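Putative glycoside hydrolase (Parabacteroides distasonis ATCC 8503, PDB 3GYC) probably hydrolyses glycosidic bonds, as a cellulase-like member of the TIM-barrel glycoside hydrolases. Local coordinates at residues R29-A34 / G83-N88; E161-S166 / P176-G181. All blocks are in the same frame, centred on the assembly; numbering follows the deposited sequence.

How the interactions relate
From the N terminus, the chain leaves the first barrel strand, 17-23, passes helix 25-28 and enters loop 29-34. It returns to this loop at 83-88, after strand 53-57 and running into strand 88-90, which pairs antiparallel with 71-73. Interaction 1 therefore ties the excursion after the first strand to the one after the second. Interaction 2 opens later and closes a shorter loop: 161-166 follows the fourth strand, 153-157, and 176-181 folds back on it across helix 169-172, before helix 186-200. The two contacts run in series, neither nested nor crossed. The centres of interaction 1 and interaction 2 lie about 27 Å apart, and the nearest atoms of interaction 1 and interaction 2 about 13 Å.

Interaction 1: R29-A34 / G83-N88; sequences RRWPGA and GSPDMN. With EDO (1,2-ethanediol), chain E; EDO (1,2-ethanediol), chain D.
Arg-29 sets CG anti to its carbonyl carbon (chi1 -69°) and bends at chi3, whereas Trp-31 takes the crowded position, CG between backbone N and carbonyl carbon (chi1 62°), turning its indole toward 83-88. The contact joins the loops after the first and second strands of the TIM barrel. Arg-29 NE donates a hydrogen bond to Ala-34 O at 3.0 Å, on a carbonyl lone pair, and Arg-29 NH1 donates one across to Gly-83 O at 2.8 Å (153° at the hydrogen), nearly along the C=O axis. A 1,2-ethanediol, probably from the crystallisation liquor, lies at the guanidinium edge: NH1 also donates to its O2 and NH2 to its O1. Trp-31 CZ2 lies 3.4 Å above one guanidinium face, toward the rim. An alanine in place of Arg-29 would remove these N-H donors and would probably loosen both the tie to Gly-83 and the seating of the indole. A type II turn from Trp-31 to Ala-34, with Gly-33 at positive phi, brings Ala-34 CB over the centre of the indole, 3.2 Å above its plane. At the ring tip, Trp-31 CH2 touches Pro-85 CD at 3.5 Å. Near the ring edge, Asn-88 ND2 donates to Ser-84 OG at 2.8 Å; that OG also bonds Glu-28. Asn-88 OD1 accepts a 2.6 Å bond from O2 of a second ethanediol.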
ATOM      1  N   ARG A  29      -7.651  11.000  -9.788  1.00 10.69           N
ATOM      2  CA  ARG A  29      -9.102  11.129  -9.570  1.00 10.81           C
ATOM      3  C   ARG A  29      -9.494  12.510  -9.266  1.00 11.65           C
ATOM      4  O   ARG A  29      -9.897  12.863  -8.132  1.00 10.68           O
ATOM      5  CB  ARG A  29      -9.549  10.146  -8.495  1.00 10.19           C
ATOM      6  CG  ARG A  29      -9.463   8.713  -8.931  1.00 11.05           C
ATOM      7  CD  ARG A  29     -10.266   7.776  -7.976  1.00 10.93           C
ATOM      8  NE  ARG A  29     -11.709   8.005  -8.051  1.00 12.21           N
ATOM      9  CZ  ARG A  29     -12.562   7.384  -8.860  1.00 11.33           C
ATOM     10  NH1 ARG A  29     -12.163   6.549  -9.796  1.00 13.73           N
ATOM     11  NH2 ARG A  29     -13.838   7.724  -8.833  1.00 13.04           N
ATOM     12  N   ARG A  30      -9.302  13.349 -10.292  1.00 12.05           N
ATOM     13  CA  ARG A  30      -9.532  14.775 -10.129  1.00 12.84           C
ATOM     14  C   ARG A  30     -10.434  15.388 -11.212  1.00 11.05           C
ATOM     15  O   ARG A  30     -10.450  16.589 -11.408  1.00 10.80           O
ATOM     16  CB  ARG A  30      -8.193  15.484  -9.993  1.00 15.32           C
ATOM     17  CG  ARG A  30      -7.268  14.814  -8.981  1.00 16.30           C
ATOM     18  CD  ARG A  30      -6.037  15.648  -8.781  1.00 16.02           C
ATOM     19  NE  ARG A  30      -6.260  16.797  -7.894  1.00 15.72           N
ATOM     20  CZ  ARG A  30      -5.558  17.921  -7.897  1.00 15.61           C
ATOM     21  NH1 ARG A  30      -4.648  18.163  -8.825  1.00 15.52           N
ATOM     22  NH2 ARG A  30      -5.781  18.833  -6.977  1.00 15.76           N
ATOM     23  N   TRP A  31     -11.224  14.539 -11.864  1.00 11.50           N
ATOM     24  CA  TRP A  31     -12.305  14.969 -12.744  1.00 10.60           C
ATOM     25  C   TRP A  31     -13.479  15.211 -11.793  1.00 11.41           C
ATOM     26  O   TRP A  31     -13.406  14.820 -10.651  1.00 11.13           O
ATOM     27  CB  TRP A  31     -12.654  13.891 -13.793  1.00 10.64           C
ATOM     28  CG  TRP A  31     -13.135  12.595 -13.291  1.00 10.26           C
ATOM     29  CD1 TRP A  31     -14.421  12.272 -13.000  1.00  9.68           C
ATOM     30  CD2 TRP A  31     -12.363  11.431 -13.033  1.00 10.06           C
ATOM     31  NE1 TRP A  31     -14.495  11.007 -12.555  1.00 10.56           N
ATOM     32  CE2 TRP A  31     -13.254  10.452 -12.567  1.00 10.78           C
ATOM     33  CE3 TRP A  31     -10.998  11.134 -13.085  1.00  9.52           C
ATOM     34  CZ2 TRP A  31     -12.854   9.195 -12.197  1.00 11.57           C
ATOM     35  CZ3 TRP A  31     -10.585   9.852 -12.722  1.00 10.05           C
ATOM     36  CH2 TRP A  31     -11.501   8.903 -12.292  1.00 11.38           C
ATOM     37  N   PRO A  32     -14.564  15.845 -12.267  1.00 10.95           N
ATOM     38  CA  PRO A  32     -15.681  16.219 -11.387  1.00 11.74           C
ATOM     39  C   PRO A  32     -16.232  15.081 -10.589  1.00 11.26           C
ATOM     40  O   PRO A  32     -16.610  14.061 -11.158  1.00 11.77           O
ATOM     41  CB  PRO A  32     -16.710  16.803 -12.359  1.00 12.03           C
ATOM     42  CG  PRO A  32     -15.848  17.368 -13.449  1.00 12.17           C
ATOM     43  CD  PRO A  32     -14.766  16.371 -13.626  1.00 12.36           C
ATOM     44  N   GLY A  33     -16.256  15.281  -9.268  1.00 12.04           N
ATOM     45  CA  GLY A  33     -16.768  14.304  -8.337  1.00 11.74           C
ATOM     46  C   GLY A  33     -15.919  13.070  -8.117  1.00 11.79           C
ATOM     47  O   GLY A  33     -16.313  12.172  -7.385  1.00 11.94           O
ATOM     48  N   ALA A  34     -14.708  13.052  -8.647  1.00 11.25           N
ATOM     49  CA  ALA A  34     -13.872  11.825  -8.598  1.00 12.75           C
ATOM     50  C   ALA A  34     -13.292  11.547  -7.195  1.00 10.13           C
ATOM     51  O   ALA A  34     -12.911  10.439  -6.875  1.00  9.34           O
ATOM     52  CB  ALA A  34     -12.779  11.881  -9.660  1.00 12.57           C
ATOM     53  N   GLY A  83      -7.902   5.099  -8.896  1.00 11.18           N
ATOM     54  CA  GLY A  83      -7.424   5.671 -10.143  1.00 10.77           C
ATOM     55  C   GLY A  83      -8.453   5.853 -11.246  1.00 10.79           C
ATOM     56  O   GLY A  83      -9.633   6.051 -10.999  1.00 11.46           O
ATOM     57  N   SER A  84      -8.006   5.702 -12.497  1.00 10.46           N
ATOM     58  CA  SER A  84      -8.812   6.031 -13.661  1.00 11.26           C
ATOM     59  C   SER A  84      -9.454   4.838 -14.366  1.00 11.83           C
ATOM     60  O   SER A  84      -8.755   3.882 -14.699  1.00 14.46           O
ATOM     61  CB  SER A  84      -7.891   6.759 -14.706  1.00 12.70           C
ATOM     62  OG  SER A  84      -7.247   7.885 -14.154  1.00 11.82           O
ATOM     63  N   PRO A  85     -10.758   4.927 -14.692  1.00 10.27           N
ATOM     64  CA  PRO A  85     -11.453   3.849 -15.367  1.00 11.14           C
ATOM     65  C   PRO A  85     -11.322   3.931 -16.876  1.00 11.86           C
ATOM     66  O   PRO A  85     -11.948   3.152 -17.572  1.00 13.51           O
ATOM     67  CB  PRO A  85     -12.920   4.093 -14.991  1.00 11.72           C
ATOM     68  CG  PRO A  85     -13.019   5.615 -14.946  1.00 12.38           C
ATOM     69  CD  PRO A  85     -11.685   6.013 -14.310  1.00 11.94           C
ATOM     70  N   ASP A  86     -10.529   4.890 -17.356  1.00 12.15           N
ATOM     71  CA  ASP A  86     -10.345   5.094 -18.799  1.00 11.22           C
ATOM     72  C   ASP A  86      -9.060   5.938 -18.939  1.00 10.16           C
ATOM     73  O   ASP A  86      -8.388   6.211 -17.951  1.00 10.00           O
ATOM     74  CB  ASP A  86     -11.587   5.796 -19.393  1.00 11.09           C
ATOM     75  CG  ASP A  86     -11.790   5.517 -20.892  1.00 13.05           C
ATOM     76  OD1 ASP A  86     -10.822   5.185 -21.628  1.00 12.60           O
ATOM     77  OD2 ASP A  86     -12.942   5.694 -21.359  1.00 14.85           O
HETATM   78  N   MSE A  87      -8.716   6.336 -20.158  1.00 11.87           N
HETATM   79  CA  MSE A  87      -7.498   7.123 -20.361  0.50 12.96           C
HETATM   80  C   MSE A  87      -7.583   8.419 -19.560  1.00 11.39           C
HETATM   81  O   MSE A  87      -8.679   8.976 -19.317  1.00 12.12           O
HETATM   82  CB  MSE A  87      -7.253   7.401 -21.831  0.50 15.51           C
HETATM   83  CG  MSE A  87      -7.236   6.128 -22.659  0.50 18.19           C
HETATM   84 SE   MSE A  87      -6.234   6.325 -24.289  0.38 21.30          SE
HETATM   85  CE  MSE A  87      -7.010   8.016 -24.944  0.50 20.37           C
ATOM     86  N   ASN A  88      -6.432   8.871 -19.091  1.00 11.20           N
ATOM     87  CA  ASN A  88      -6.395  10.070 -18.279  1.00 12.03           C
ATOM     88  C   ASN A  88      -5.028  10.729 -18.472  1.00 14.27           C
ATOM     89  O   ASN A  88      -4.092  10.104 -18.999  1.00 17.43           O
ATOM     90  CB  ASN A  88      -6.648   9.699 -16.820  1.00  9.25           C
ATOM     91  CG  ASN A  88      -7.058  10.890 -15.968  1.00  9.54           C
ATOM     92  OD1 ASN A  88      -7.229  12.033 -16.462  1.00  7.99           O
ATOM     93  ND2 ASN A  88      -7.329  10.612 -14.692  1.00  9.07           N
TER
HETATM   94  C1  EDO E   4      -7.715  14.150 -13.387  1.00 45.76           C
HETATM   95  O1  EDO E   4      -6.359  14.207 -13.907  1.00 47.56           O
HETATM   96  C2  EDO E   4      -8.740  14.559 -14.427  1.00 45.93           C
HETATM   97  O2  EDO E   4      -9.035  13.537 -15.408  1.00 44.39           O
HETATM   98  C1  EDO D   3     -16.164   6.673 -11.940  1.00 32.76           C
HETATM   99  O1  EDO D   3     -16.023   7.327 -10.665  1.00 32.92           O
HETATM  100  C2  EDO D   3     -15.509   5.322 -11.890  1.00 32.54           C
HETATM  101  O2  EDO D   3     -14.238   5.316 -11.215  1.00 30.83           O

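Interaction 2: E161-S166 / P176-G181; sequences EWPGDS and PNVGWG
Gly-164 CA sits over one face of the Trp-180 indole, 3.7 Å from the centroid of the six-membered ring and 17° off its normal, a CH-pi contact. A CB at this position would clash with Trp-180 CZ2, so the close fit depends on the bare glycine backbone. Trp-180 holds CG anti to its backbone N (chi1 -171°), which extends the indole across 164-166. The rim of the same ring carries two polar neighbours: Asp-165 OD1 stands 3.4 Å from Trp-180 CE3, the carboxylate plane turned 78° from the ring, and Ser-166 OG comes to 3.0 Å from Trp-180 CZ3. No hydrogen bond crosses between the segments. Beside this, Pro-163 presses CD to Gly-181 C at 3.7 Å and crosses Val-178 obliquely, CG to CG1 at 4.0 Å.

A cis peptide joins Trp-162 to Pro-163, Gly-164 N donates a backbone hydrogen bond to Glu-161 O at 2.9 Å, and Pro-163 CB covers the rim of one Trp-162 ring face. Trp-162 points away from 176-181, and its NE1 is hydrogen-bonded to Ser-188.

Segment 161-166 follows the fourth strand of the TIM barrel, 153-157, and Glu-161, hydrogen-bonded to His-234, holds a position consistent with the acid/base of related glycoside hydrolases. Pro-163 and Asp-165 rest on helix 169-172, Val-178 touches helix 186-200, and the Trp-162 side chain touches both helices.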
ATOM      1  N   GLU A 161       3.569  -4.704  -4.300  1.00 16.83           N
ATOM      2  CA  GLU A 161       3.330  -6.146  -4.540  1.00 18.13           C
ATOM      3  C   GLU A 161       4.327  -6.796  -5.463  1.00 17.27           C
ATOM      4  O   GLU A 161       3.997  -7.519  -6.422  1.00 15.68           O
ATOM      5  CB  GLU A 161       1.892  -6.375  -4.991  1.00 19.13           C
ATOM      6  CG  GLU A 161       0.956  -5.947  -3.869  1.00 21.15           C
ATOM      7  CD  GLU A 161      -0.522  -5.999  -4.188  1.00 23.32           C
ATOM      8  OE1 GLU A 161      -0.892  -6.029  -5.393  1.00 24.92           O
ATOM      9  OE2 GLU A 161      -1.305  -5.965  -3.195  1.00 23.86           O
ATOM     10  N   TRP A 162       5.584  -6.536  -5.136  1.00 17.51           N
ATOM     11  CA  TRP A 162       6.698  -7.150  -5.841  1.00 16.25           C
ATOM     12  C   TRP A 162       6.625  -8.682  -5.744  1.00 16.43           C
ATOM     13  O   TRP A 162       6.356  -9.224  -4.674  1.00 16.54           O
ATOM     14  CB  TRP A 162       8.003  -6.659  -5.229  1.00 15.54           C
ATOM     15  CG  TRP A 162       9.280  -7.187  -5.895  1.00 15.21           C
ATOM     16  CD1 TRP A 162      10.043  -8.232  -5.492  1.00 15.13           C
ATOM     17  CD2 TRP A 162       9.920  -6.650  -7.062  1.00 14.50           C
ATOM     18  NE1 TRP A 162      11.119  -8.391  -6.336  1.00 15.00           N
ATOM     19  CE2 TRP A 162      11.063  -7.433  -7.310  1.00 14.00           C
ATOM     20  CE3 TRP A 162       9.628  -5.586  -7.926  1.00 12.92           C
ATOM     21  CZ2 TRP A 162      11.920  -7.181  -8.376  1.00 13.58           C
ATOM     22  CZ3 TRP A 162      10.468  -5.342  -8.989  1.00 13.39           C
ATOM     23  CH2 TRP A 162      11.603  -6.144  -9.214  1.00 13.78           C
ATOM     24  N   PRO A 163       6.911  -9.395  -6.849  1.00 16.65           N
ATOM     25  CA  PRO A 163       7.283  -8.889  -8.162  1.00 18.08           C
ATOM     26  C   PRO A 163       6.184  -9.108  -9.200  1.00 18.93           C
ATOM     27  O   PRO A 163       6.476  -9.516 -10.309  1.00 20.57           O
ATOM     28  CB  PRO A 163       8.513  -9.738  -8.491  1.00 17.19           C
ATOM     29  CG  PRO A 163       8.167 -11.066  -7.954  1.00 16.92           C
ATOM     30  CD  PRO A 163       7.302 -10.811  -6.721  1.00 17.40           C
ATOM     31  N   GLY A 164       4.929  -8.856  -8.849  1.00 20.26           N
ATOM     32  CA  GLY A 164       3.808  -9.065  -9.790  1.00 21.71           C
ATOM     33  C   GLY A 164       3.990  -8.369 -11.139  1.00 22.29           C
ATOM     34  O   GLY A 164       4.312  -7.174 -11.194  1.00 21.99           O
ATOM     35  N   ASP A 165       3.756  -9.085 -12.231  1.00 23.11           N
ATOM     36  CA  ASP A 165       3.953  -8.485 -13.563  1.00 25.05           C
ATOM     37  C   ASP A 165       3.034  -7.298 -13.910  1.00 23.92           C
ATOM     38  O   ASP A 165       3.343  -6.543 -14.825  1.00 24.88           O
ATOM     39  CB  ASP A 165       3.960  -9.535 -14.683  1.00 27.30           C
ATOM     40  CG  ASP A 165       2.695 -10.364 -14.744  1.00 29.49           C
ATOM     41  OD1 ASP A 165       1.688 -10.009 -14.099  1.00 31.28           O
ATOM     42  OD2 ASP A 165       2.719 -11.398 -15.464  1.00 32.17           O
ATOM     43  N   SER A 166       1.915  -7.135 -13.213  1.00 22.56           N
ATOM     44  CA  SER A 166       1.063  -5.964 -13.434  1.00 22.49           C
ATOM     45  C   SER A 166       1.804  -4.694 -13.066  1.00 20.09           C
ATOM     46  O   SER A 166       1.587  -3.652 -13.677  1.00 19.84           O
ATOM     47  CB  SER A 166      -0.190  -5.985 -12.547  1.00 23.94           C
ATOM     48  OG  SER A 166      -0.999  -7.104 -12.832  1.00 26.08           O
ATOM     49  N   PRO A 176      10.766 -14.373 -16.296  1.00 34.90           N
ATOM     50  CA  PRO A 176       9.408 -14.928 -16.365  1.00 35.64           C
ATOM     51  C   PRO A 176       9.216 -16.136 -15.443  1.00 36.60           C
ATOM     52  O   PRO A 176       8.089 -16.409 -15.019  1.00 37.24           O
ATOM     53  CB  PRO A 176       9.280 -15.336 -17.828  1.00 35.25           C
ATOM     54  CG  PRO A 176      10.667 -15.685 -18.224  1.00 35.06           C
ATOM     55  CD  PRO A 176      11.546 -14.697 -17.503  1.00 34.62           C
ATOM     56  N   ASN A 177      10.318 -16.821 -15.121  1.00 37.13           N
ATOM     57  CA  ASN A 177      10.297 -17.993 -14.241  1.00 37.49           C
ATOM     58  C   ASN A 177      10.120 -17.730 -12.739  1.00 37.48           C
ATOM     59  O   ASN A 177      10.014 -18.675 -11.959  1.00 37.54           O
ATOM     60  CB  ASN A 177      11.552 -18.831 -14.470  1.00 37.69           C
ATOM     61  CG  ASN A 177      11.571 -19.490 -15.844  1.00 37.82           C
ATOM     62  OD1 ASN A 177      10.653 -19.317 -16.652  1.00 38.10           O
ATOM     63  ND2 ASN A 177      12.615 -20.253 -16.108  1.00 37.34           N
ATOM     64  N   VAL A 178      10.092 -16.466 -12.320  1.00 37.72           N
ATOM     65  CA  VAL A 178       9.858 -16.163 -10.908  1.00 37.04           C
ATOM     66  C   VAL A 178       8.357 -16.257 -10.631  1.00 37.07           C
ATOM     67  O   VAL A 178       7.948 -16.921  -9.680  1.00 36.92           O
ATOM     68  CB  VAL A 178      10.441 -14.796 -10.494  1.00 36.63           C
ATOM     69  CG1 VAL A 178       9.946 -14.401  -9.116  1.00 35.87           C
ATOM     70  CG2 VAL A 178      11.974 -14.847 -10.531  1.00 36.27           C
ATOM     71  N   GLY A 179       7.545 -15.599 -11.458  1.00 37.58           N
ATOM     72  CA  GLY A 179       6.087 -15.646 -11.316  1.00 37.96           C
ATOM     73  C   GLY A 179       5.506 -14.702 -10.280  1.00 39.37           C
ATOM     74  O   GLY A 179       6.208 -14.247  -9.362  1.00 39.03           O
ATOM     75  N   TRP A 180       4.204 -14.425 -10.426  1.00 40.40           N
ATOM     76  CA  TRP A 180       3.471 -13.511  -9.542  1.00 41.49           C
ATOM     77  C   TRP A 180       3.692 -13.826  -8.052  1.00 39.45           C
ATOM     78  O   TRP A 180       3.578 -14.967  -7.609  1.00 39.22           O
ATOM     79  CB  TRP A 180       1.943 -13.477  -9.857  1.00 43.48           C
ATOM     80  CG  TRP A 180       1.219 -12.359  -9.088  1.00 46.24           C
ATOM     81  CD1 TRP A 180       0.908 -12.347  -7.747  1.00 47.61           C
ATOM     82  CD2 TRP A 180       0.754 -11.093  -9.612  1.00 48.11           C
ATOM     83  NE1 TRP A 180       0.292 -11.150  -7.407  1.00 48.83           N
ATOM     84  CE2 TRP A 180       0.178 -10.371  -8.530  1.00 48.88           C
ATOM     85  CE3 TRP A 180       0.765 -10.505 -10.884  1.00 48.77           C
ATOM     86  CZ2 TRP A 180      -0.370  -9.088  -8.687  1.00 49.80           C
ATOM     87  CZ3 TRP A 180       0.216  -9.240 -11.041  1.00 49.15           C
ATOM     88  CH2 TRP A 180      -0.347  -8.546  -9.954  1.00 49.83           C
ATOM     89  N   GLY A 181       4.037 -12.791  -7.296  1.00 37.64           N
ATOM     90  CA  GLY A 181       4.184 -12.903  -5.853  1.00 35.69           C
ATOM     91  C   GLY A 181       5.371 -13.638  -5.257  1.00 33.25           C
ATOM     92  O   GLY A 181       5.540 -13.576  -4.037  1.00 32.30           O
TER